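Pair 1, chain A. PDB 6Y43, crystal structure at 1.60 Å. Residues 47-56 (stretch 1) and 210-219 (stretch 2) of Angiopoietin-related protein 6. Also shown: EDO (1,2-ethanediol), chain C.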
# COMPACT_ATOMS: atom_id res chain seq x y z
N GLY A 47 -12.93 -7.60 -4.63
CA GLY A 47 -12.22 -7.22 -5.83
C GLY A 47 -11.02 -6.33 -5.61
O GLY A 47 -10.59 -5.66 -6.55
N TRP A 48 -10.45 -6.34 -4.42
CA TRP A 48 -9.35 -5.45 -4.05
C TRP A 48 -8.03 -6.19 -4.17
O TRP A 48 -7.85 -7.25 -3.56
CB TRP A 48 -9.52 -4.94 -2.62
CG TRP A 48 -10.71 -4.09 -2.40
CD1 TRP A 48 -11.89 -4.45 -1.85
CD2 TRP A 48 -10.82 -2.69 -2.72
NE1 TRP A 48 -12.75 -3.38 -1.80
CE2 TRP A 48 -12.11 -2.28 -2.32
CE3 TRP A 48 -9.95 -1.76 -3.28
CZ2 TRP A 48 -12.57 -0.98 -2.49
CZ3 TRP A 48 -10.41 -0.45 -3.45
CH2 TRP A 48 -11.70 -0.09 -3.05
N THR A 49 -7.11 -5.63 -4.96
CA THR A 49 -5.75 -6.14 -5.07
C THR A 49 -4.90 -5.53 -3.97
O THR A 49 -4.73 -4.31 -3.92
CB THR A 49 -5.15 -5.80 -6.43
OG1 THR A 49 -5.99 -6.34 -7.46
CG2 THR A 49 -3.72 -6.32 -6.57
N VAL A 50 -4.36 -6.37 -3.08
CA VAL A 50 -3.46 -5.85 -2.06
C VAL A 50 -2.13 -5.51 -2.71
O VAL A 50 -1.51 -6.35 -3.36
CB VAL A 50 -3.28 -6.88 -0.93
CG1 VAL A 50 -2.21 -6.42 0.05
CG2 VAL A 50 -4.61 -7.12 -0.22
N ILE A 51 -1.66 -4.27 -2.48
CA ILE A 51 -0.33 -3.85 -2.95
C ILE A 51 0.67 -3.65 -1.82
O ILE A 51 1.87 -3.52 -2.11
CB ILE A 51 -0.40 -2.58 -3.82
CG1 ILE A 51 -0.82 -1.35 -3.01
CG2 ILE A 51 -1.36 -2.79 -4.97
CD1 ILE A 51 -0.59 -0.06 -3.74
N GLN A 52 0.23 -3.69 -0.57
CA GLN A 52 1.09 -3.50 0.58
C GLN A 52 0.35 -4.08 1.77
O GLN A 52 -0.87 -3.90 1.87
CB GLN A 52 1.37 -2.02 0.83
CG GLN A 52 2.40 -1.80 1.91
CD GLN A 52 1.81 -1.43 3.25
OE1 GLN A 52 0.60 -1.54 3.47
NE2 GLN A 52 2.67 -0.99 4.17
N ARG A 53 1.06 -4.79 2.64
CA ARG A 53 0.43 -5.27 3.87
C ARG A 53 1.46 -5.43 4.96
O ARG A 53 2.55 -5.98 4.73
CB ARG A 53 -0.28 -6.62 3.66
CG ARG A 53 -1.01 -7.08 4.89
CD ARG A 53 -2.01 -8.19 4.54
NE ARG A 53 -1.36 -9.25 3.79
CZ ARG A 53 -1.97 -10.11 2.98
NH1 ARG A 53 -3.27 -10.06 2.80
NH2 ARG A 53 -1.25 -11.00 2.35
N ARG A 54 1.10 -4.96 6.15
CA ARG A 54 1.86 -5.15 7.38
C ARG A 54 0.99 -5.86 8.41
O ARG A 54 -0.18 -5.52 8.57
CB ARG A 54 2.26 -3.82 8.01
CG ARG A 54 2.86 -2.78 7.09
CD ARG A 54 4.09 -3.32 6.40
NE ARG A 54 5.21 -3.60 7.30
CZ ARG A 54 6.07 -2.69 7.73
NH1 ARG A 54 5.93 -1.42 7.40
NH2 ARG A 54 7.09 -3.05 8.51
N GLN A 55 1.58 -6.78 9.17
CA GLN A 55 0.76 -7.50 10.14
C GLN A 55 1.55 -8.25 11.20
O GLN A 55 0.98 -8.66 12.21
CB GLN A 55 -0.17 -8.48 9.43
CG GLN A 55 0.57 -9.61 8.69
CD GLN A 55 -0.35 -10.49 7.86
OE1 GLN A 55 -1.36 -10.02 7.34
NE2 GLN A 55 -0.03 -11.76 7.76
N ASP A 56 2.85 -8.46 10.99
CA ASP A 56 3.58 -9.24 11.98
C ASP A 56 5.09 -9.03 12.06
O ASP A 56 5.76 -9.73 12.83
CB ASP A 56 3.29 -10.73 11.75
CG ASP A 56 3.80 -11.25 10.40
OD1 ASP A 56 4.59 -10.54 9.73
OD2 ASP A 56 3.48 -12.40 10.02
N LEU A 210 0.70 0.83 14.22
CA LEU A 210 -0.52 0.07 14.04
C LEU A 210 -0.23 -1.43 13.94
O LEU A 210 0.82 -1.86 13.47
CB LEU A 210 -1.25 0.55 12.80
CG LEU A 210 -1.79 1.98 12.91
CD1 LEU A 210 -2.01 2.57 11.51
CD2 LEU A 210 -3.09 2.03 13.73
N ARG A 211 -1.20 -2.22 14.41
CA ARG A 211 -1.05 -3.68 14.39
C ARG A 211 -1.13 -4.24 12.97
O ARG A 211 -0.40 -5.16 12.62
CB ARG A 211 -2.10 -4.33 15.28
CG ARG A 211 -2.00 -5.84 15.28
CD ARG A 211 -2.80 -6.44 16.43
NE ARG A 211 -4.25 -6.29 16.27
CZ ARG A 211 -5.13 -6.57 17.23
NH1 ARG A 211 -6.42 -6.40 16.99
NH2 ARG A 211 -4.74 -7.02 18.42
N LYS A 212 -2.07 -3.74 12.18
CA LYS A 212 -2.26 -4.19 10.81
C LYS A 212 -2.45 -2.97 9.93
O LYS A 212 -3.08 -1.99 10.33
CB LYS A 212 -3.44 -5.15 10.65
CG LYS A 212 -3.47 -6.28 11.62
CD LYS A 212 -4.04 -7.55 10.94
CE LYS A 212 -4.37 -8.58 12.04
NZ LYS A 212 -5.85 -8.82 12.16
N ALA A 213 -1.87 -3.02 8.75
CA ALA A 213 -2.07 -1.98 7.76
C ALA A 213 -2.02 -2.62 6.38
O ALA A 213 -1.27 -3.56 6.16
CB ALA A 213 -1.01 -0.89 7.86
N ALA A 214 -2.84 -2.12 5.45
CA ALA A 214 -2.75 -2.63 4.09
C ALA A 214 -3.24 -1.57 3.12
O ALA A 214 -4.05 -0.72 3.48
CB ALA A 214 -3.56 -3.92 3.89
N MET A 215 -2.72 -1.62 1.91
CA MET A 215 -3.09 -0.73 0.83
C MET A 215 -3.61 -1.59 -0.31
O MET A 215 -2.96 -2.58 -0.69
CB MET A 215 -1.90 0.11 0.36
CG MET A 215 -1.22 0.86 1.48
SD MET A 215 0.25 1.80 0.97
CE MET A 215 -0.47 3.12 -0.02
N LEU A 216 -4.79 -1.25 -0.83
CA LEU A 216 -5.43 -2.11 -1.83
C LEU A 216 -5.96 -1.24 -2.96
O LEU A 216 -6.34 -0.09 -2.74
CB LEU A 216 -6.56 -2.93 -1.20
CG LEU A 216 -6.25 -3.61 0.15
CD1 LEU A 216 -6.46 -2.67 1.30
CD2 LEU A 216 -7.16 -4.78 0.22
N ILE A 217 -6.00 -1.78 -4.17
CA ILE A 217 -6.55 -1.05 -5.30
C ILE A 217 -7.57 -1.89 -6.07
O ILE A 217 -7.56 -3.12 -6.04
CB ILE A 217 -5.44 -0.53 -6.24
CG1 ILE A 217 -4.65 -1.71 -6.81
CG2 ILE A 217 -4.57 0.45 -5.50
CD1 ILE A 217 -3.62 -1.27 -7.85
N ARG A 218 -8.45 -1.18 -6.78
CA ARG A 218 -9.53 -1.76 -7.56
C ARG A 218 -9.83 -0.78 -8.68
O ARG A 218 -9.77 0.44 -8.46
CB ARG A 218 -10.76 -1.98 -6.68
CG ARG A 218 -11.98 -2.60 -7.33
CD ARG A 218 -13.01 -2.91 -6.25
NE ARG A 218 -13.76 -1.74 -5.77
CZ ARG A 218 -14.73 -1.81 -4.86
NH1 ARG A 218 -15.07 -2.97 -4.31
NH2 ARG A 218 -15.35 -0.71 -4.46
N PRO A 219 -10.17 -1.27 -9.87
CA PRO A 219 -10.60 -0.34 -10.92
C PRO A 219 -11.77 0.51 -10.45
O PRO A 219 -12.65 0.05 -9.71
CB PRO A 219 -10.99 -1.26 -12.09
CG PRO A 219 -10.28 -2.56 -11.81
CD PRO A 219 -10.22 -2.68 -10.32
C1 EDO C . -2.99 -13.10 5.16
O1 EDO C . -1.86 -13.44 5.98
C2 EDO C . -3.99 -12.29 5.98
O2 EDO C . -3.41 -11.01 6.21
O HOH W 1 -8.65 -5.38 -8.37
O HOH W 2 -1.39 -8.27 12.84

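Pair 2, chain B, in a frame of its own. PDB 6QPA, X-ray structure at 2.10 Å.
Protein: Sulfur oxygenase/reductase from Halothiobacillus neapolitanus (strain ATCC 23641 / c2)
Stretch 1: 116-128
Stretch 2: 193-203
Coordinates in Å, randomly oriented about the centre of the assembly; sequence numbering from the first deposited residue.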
# COMPACT_ATOMS: atom_id res chain seq x y z
N GLU B 116 -49.81 -25.48 -17.47
CA GLU B 116 -50.68 -25.62 -16.31
C GLU B 116 -51.60 -26.83 -16.46
O GLU B 116 -52.76 -26.69 -16.89
CB GLU B 116 -51.51 -24.36 -16.08
CG GLU B 116 -52.16 -24.36 -14.70
CD GLU B 116 -53.03 -23.15 -14.46
OE1 GLU B 116 -53.72 -22.73 -15.40
OE2 GLU B 116 -53.03 -22.64 -13.32
N PRO B 117 -51.13 -28.02 -16.10
CA PRO B 117 -51.99 -29.21 -16.15
C PRO B 117 -52.91 -29.27 -14.94
O PRO B 117 -52.64 -28.70 -13.88
CB PRO B 117 -51.00 -30.38 -16.13
CG PRO B 117 -49.61 -29.76 -16.26
CD PRO B 117 -49.75 -28.37 -15.72
N TYR B 118 -54.00 -30.00 -15.12
CA TYR B 118 -54.96 -30.30 -14.07
C TYR B 118 -54.68 -31.68 -13.46
O TYR B 118 -54.36 -32.63 -14.18
CB TYR B 118 -56.38 -30.29 -14.63
CG TYR B 118 -56.97 -28.93 -14.92
CD1 TYR B 118 -57.42 -28.11 -13.89
CD2 TYR B 118 -57.15 -28.48 -16.24
CE1 TYR B 118 -57.99 -26.86 -14.15
CE2 TYR B 118 -57.73 -27.23 -16.51
CZ TYR B 118 -58.14 -26.43 -15.45
OH TYR B 118 -58.72 -25.21 -15.66
N PHE B 119 -54.80 -31.77 -12.13
CA PHE B 119 -54.48 -33.00 -11.41
C PHE B 119 -55.63 -33.42 -10.52
O PHE B 119 -56.25 -32.61 -9.83
CB PHE B 119 -53.21 -32.85 -10.56
CG PHE B 119 -51.98 -32.71 -11.39
CD1 PHE B 119 -51.62 -31.48 -11.88
CD2 PHE B 119 -51.22 -33.82 -11.72
CE1 PHE B 119 -50.50 -31.35 -12.68
CE2 PHE B 119 -50.11 -33.71 -12.52
CZ PHE B 119 -49.74 -32.45 -13.00
N GLU B 120 -55.88 -34.71 -10.53
CA GLU B 120 -56.77 -35.35 -9.60
C GLU B 120 -55.97 -35.84 -8.40
O GLU B 120 -54.87 -36.38 -8.54
CB GLU B 120 -57.49 -36.51 -10.29
CG GLU B 120 -58.18 -37.46 -9.36
CD GLU B 120 -58.70 -38.71 -10.05
OE1 GLU B 120 -58.65 -38.78 -11.31
OE2 GLU B 120 -59.16 -39.62 -9.33
N VAL B 121 -56.53 -35.64 -7.21
CA VAL B 121 -55.93 -36.16 -5.98
C VAL B 121 -56.43 -37.59 -5.83
O VAL B 121 -57.56 -37.82 -5.40
CB VAL B 121 -56.27 -35.29 -4.77
CG1 VAL B 121 -55.62 -35.88 -3.51
CG2 VAL B 121 -55.77 -33.87 -5.00
N VAL B 122 -55.58 -38.55 -6.21
CA VAL B 122 -55.94 -39.97 -6.17
C VAL B 122 -56.08 -40.44 -4.73
O VAL B 122 -57.01 -41.17 -4.38
CB VAL B 122 -54.88 -40.79 -6.92
CG1 VAL B 122 -55.13 -42.26 -6.74
CG2 VAL B 122 -54.83 -40.40 -8.40
N LYS B 123 -55.11 -40.08 -3.89
CA LYS B 123 -55.12 -40.41 -2.49
C LYS B 123 -54.17 -39.45 -1.78
O LYS B 123 -53.22 -38.95 -2.39
CB LYS B 123 -54.71 -41.86 -2.25
CG LYS B 123 -55.30 -42.42 -0.99
CD LYS B 123 -55.78 -43.84 -1.15
CE LYS B 123 -56.46 -44.30 0.14
NZ LYS B 123 -55.59 -44.08 1.34
N SER B 124 -54.42 -39.21 -0.50
CA SER B 124 -53.58 -38.27 0.22
C SER B 124 -53.60 -38.62 1.70
O SER B 124 -54.50 -39.31 2.19
CB SER B 124 -54.04 -36.83 0.04
OG SER B 124 -55.23 -36.61 0.78
N ASP B 125 -52.54 -38.20 2.38
CA ASP B 125 -52.46 -38.15 3.83
C ASP B 125 -51.65 -36.88 4.13
O ASP B 125 -50.44 -36.93 4.37
CB ASP B 125 -51.81 -39.40 4.42
CG ASP B 125 -51.79 -39.38 5.94
OD1 ASP B 125 -52.30 -38.42 6.55
OD2 ASP B 125 -51.23 -40.32 6.53
N LEU B 126 -52.33 -35.74 4.04
CA LEU B 126 -51.72 -34.42 4.16
C LEU B 126 -52.28 -33.73 5.40
O LEU B 126 -53.49 -33.48 5.45
CB LEU B 126 -52.01 -33.56 2.95
CG LEU B 126 -51.04 -33.48 1.79
CD1 LEU B 126 -51.48 -32.34 0.86
CD2 LEU B 126 -49.60 -33.28 2.28
N PRO B 127 -51.45 -33.37 6.37
CA PRO B 127 -51.95 -32.64 7.54
C PRO B 127 -52.20 -31.17 7.22
O PRO B 127 -51.68 -30.61 6.26
CB PRO B 127 -50.81 -32.76 8.56
CG PRO B 127 -49.58 -33.04 7.76
CD PRO B 127 -49.99 -33.52 6.36
N GLN B 128 -53.00 -30.54 8.09
CA GLN B 128 -53.17 -29.08 8.07
C GLN B 128 -51.86 -28.38 8.40
O GLN B 128 -51.06 -28.85 9.21
CB GLN B 128 -54.26 -28.65 9.06
CG GLN B 128 -55.66 -29.19 8.74
CD GLN B 128 -56.72 -28.79 9.77
OE1 GLN B 128 -56.44 -28.08 10.74
NE2 GLN B 128 -57.93 -29.31 9.60
N MET B 193 -41.22 -37.52 8.04
CA MET B 193 -42.21 -37.61 6.96
C MET B 193 -43.49 -36.90 7.38
O MET B 193 -44.23 -37.39 8.23
CB MET B 193 -42.49 -39.08 6.68
CG MET B 193 -42.61 -39.44 5.24
SD MET B 193 -44.24 -39.05 4.67
CE MET B 193 -44.35 -40.22 3.29
N VAL B 194 -43.78 -35.78 6.74
CA VAL B 194 -44.90 -34.94 7.17
C VAL B 194 -46.20 -35.35 6.51
O VAL B 194 -47.25 -35.42 7.16
CB VAL B 194 -44.56 -33.47 6.90
CG1 VAL B 194 -45.80 -32.61 7.11
CG2 VAL B 194 -43.41 -33.02 7.81
N GLY B 195 -46.18 -35.65 5.22
CA GLY B 195 -47.41 -36.00 4.54
C GLY B 195 -47.17 -36.29 3.07
O GLY B 195 -46.05 -36.17 2.57
N TRP B 196 -48.24 -36.68 2.38
CA TRP B 196 -48.07 -37.03 0.98
C TRP B 196 -49.39 -36.93 0.24
O TRP B 196 -50.47 -36.93 0.83
CB TRP B 196 -47.47 -38.44 0.82
CG TRP B 196 -48.29 -39.53 1.46
CD1 TRP B 196 -48.12 -40.07 2.70
CD2 TRP B 196 -49.41 -40.20 0.87
NE1 TRP B 196 -49.06 -41.06 2.92
CE2 TRP B 196 -49.86 -41.16 1.81
CE3 TRP B 196 -50.06 -40.11 -0.37
CZ2 TRP B 196 -50.95 -42.01 1.55
CZ3 TRP B 196 -51.15 -40.95 -0.62
CH2 TRP B 196 -51.58 -41.89 0.34
N MET B 197 -49.28 -36.94 -1.08
CA MET B 197 -50.42 -36.83 -1.98
C MET B 197 -50.02 -37.43 -3.32
O MET B 197 -48.90 -37.21 -3.78
CB MET B 197 -50.85 -35.35 -2.09
CG MET B 197 -51.90 -34.99 -3.08
SD MET B 197 -52.47 -33.28 -2.79
CE MET B 197 -50.97 -32.34 -3.10
N ILE B 198 -50.91 -38.23 -3.90
CA ILE B 198 -50.71 -38.80 -5.23
C ILE B 198 -51.59 -38.02 -6.21
O ILE B 198 -52.81 -38.00 -6.06
CB ILE B 198 -51.05 -40.29 -5.27
CG1 ILE B 198 -50.12 -41.08 -4.35
CG2 ILE B 198 -51.00 -40.80 -6.73
CD1 ILE B 198 -50.58 -42.49 -4.09
N MET B 199 -50.98 -37.41 -7.22
CA MET B 199 -51.71 -36.56 -8.15
C MET B 199 -51.56 -37.12 -9.55
O MET B 199 -50.44 -37.36 -10.01
CB MET B 199 -51.18 -35.13 -8.10
CG MET B 199 -51.31 -34.47 -6.75
SD MET B 199 -50.74 -32.74 -6.75
CE MET B 199 -48.99 -32.98 -6.99
N LYS B 200 -52.69 -37.24 -10.26
CA LYS B 200 -52.75 -37.83 -11.60
C LYS B 200 -53.16 -36.75 -12.59
O LYS B 200 -54.22 -36.14 -12.43
CB LYS B 200 -53.78 -38.97 -11.63
CG LYS B 200 -53.89 -39.70 -12.97
CD LYS B 200 -55.09 -40.63 -12.95
CE LYS B 200 -55.23 -41.42 -14.25
NZ LYS B 200 -56.54 -42.12 -14.18
N GLN B 201 -52.34 -36.52 -13.61
CA GLN B 201 -52.68 -35.52 -14.62
C GLN B 201 -53.79 -36.05 -15.52
O GLN B 201 -53.67 -37.14 -16.07
CB GLN B 201 -51.46 -35.16 -15.46
CG GLN B 201 -51.83 -34.17 -16.57
CD GLN B 201 -50.74 -33.89 -17.60
OE1 GLN B 201 -51.04 -33.69 -18.77
NE2 GLN B 201 -49.47 -33.88 -17.16
N PHE B 202 -54.88 -35.28 -15.67
CA PHE B 202 -55.97 -35.68 -16.56
C PHE B 202 -56.32 -34.62 -17.59
O PHE B 202 -57.27 -34.82 -18.35
CB PHE B 202 -57.23 -36.08 -15.76
CG PHE B 202 -57.90 -34.93 -15.02
CD1 PHE B 202 -57.47 -34.55 -13.75
CD2 PHE B 202 -58.94 -34.23 -15.60
CE1 PHE B 202 -58.08 -33.49 -13.07
CE2 PHE B 202 -59.56 -33.17 -14.93
CZ PHE B 202 -59.12 -32.79 -13.66
N GLY B 203 -55.59 -33.51 -17.66
CA GLY B 203 -55.86 -32.50 -18.66
C GLY B 203 -54.98 -31.29 -18.42
O GLY B 203 -54.23 -31.23 -17.43
O HOH W 3 -50.15 -42.46 5.25

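What backbone arrangement do the two pairs share? Each is two antiparallel strands, with N-to-C directions at 141° in pair 1 and 138° in pair 2, and 14 central residues superpose to 0.5 Å. In both, the ladder is interrupted by one extra residue, I51(A) in pair 1 and V122(B) in pair 2, whose CA atoms fall 0.3 Å apart. The irregularity shows in the hydrogen bonds: I51(A) N donates to M215(A) O at 2.8 Å, while M215(A) N donates to Q52(A) O at 2.9 Å, one residue further on. V122(B) N likewise donates to I198(B) O at 2.8 Å, and I198(B) N to K123(B) O at 2.9 Å.

How is the extra residue packed? The side-chain centres of I51(A) and V122(B) lie 0.2 Å apart. Each branched side chain meets the two residues matched across the strand. I51(A) CG1 lies 3.8 Å from M215(A) CB, and I51(A) CG2 is 3.9 Å from I217(A) CG1. V122(B) CB sits 3.9 Å from I198(B) CG2, and V122(B) CG2 is 3.7 Å from K200(B) CB, so the aliphatic part of a lysine serves where pair 1 has isoleucine.

What becomes of the matched aromatic position? W48(A) and F119(B) overlie well. R218(A) spreads over the indole: its CB makes a CH-pi contact, 3.9 Å from the centroid of the W48(A) six-membered ring, and its CZ lies 3.3 Å from W48(A) CZ2, with that carbon over a face of the guanidinium. At the matching position Q201(B) brings its CB to 3.5 Å from F119(B) CE2. Two residues back along the strand, L216(A) matches M199(B): L216(A) CD2 is 3.7 Å from W48(A) CB, whereas M199(B) CB is 3.8 Å from F119(B) CD2.

How do a small and a large residue fit the same site beyond the bulge? A213(A) matches W196(B), and both are paired through the backbone: R54(A) N donates to A213(A) O at 2.8 Å, and D125(B) N to W196(B) O at 2.9 Å. In pair 1 the long R54(A) side chain starts beside the alanine, with CG 4.4 Å from A213(A) CB, and its end leads away. Pair 2 reverses the sizes: the indole of W196(B) reaches back across the other strand, and the short D125(B) places its CB over the five-membered ring, 3.9 Å from the centroid. A water completes this arrangement, donating to D125(B) OD2 at 2.7 Å and accepting from W196(B) NE1 at 2.9 Å.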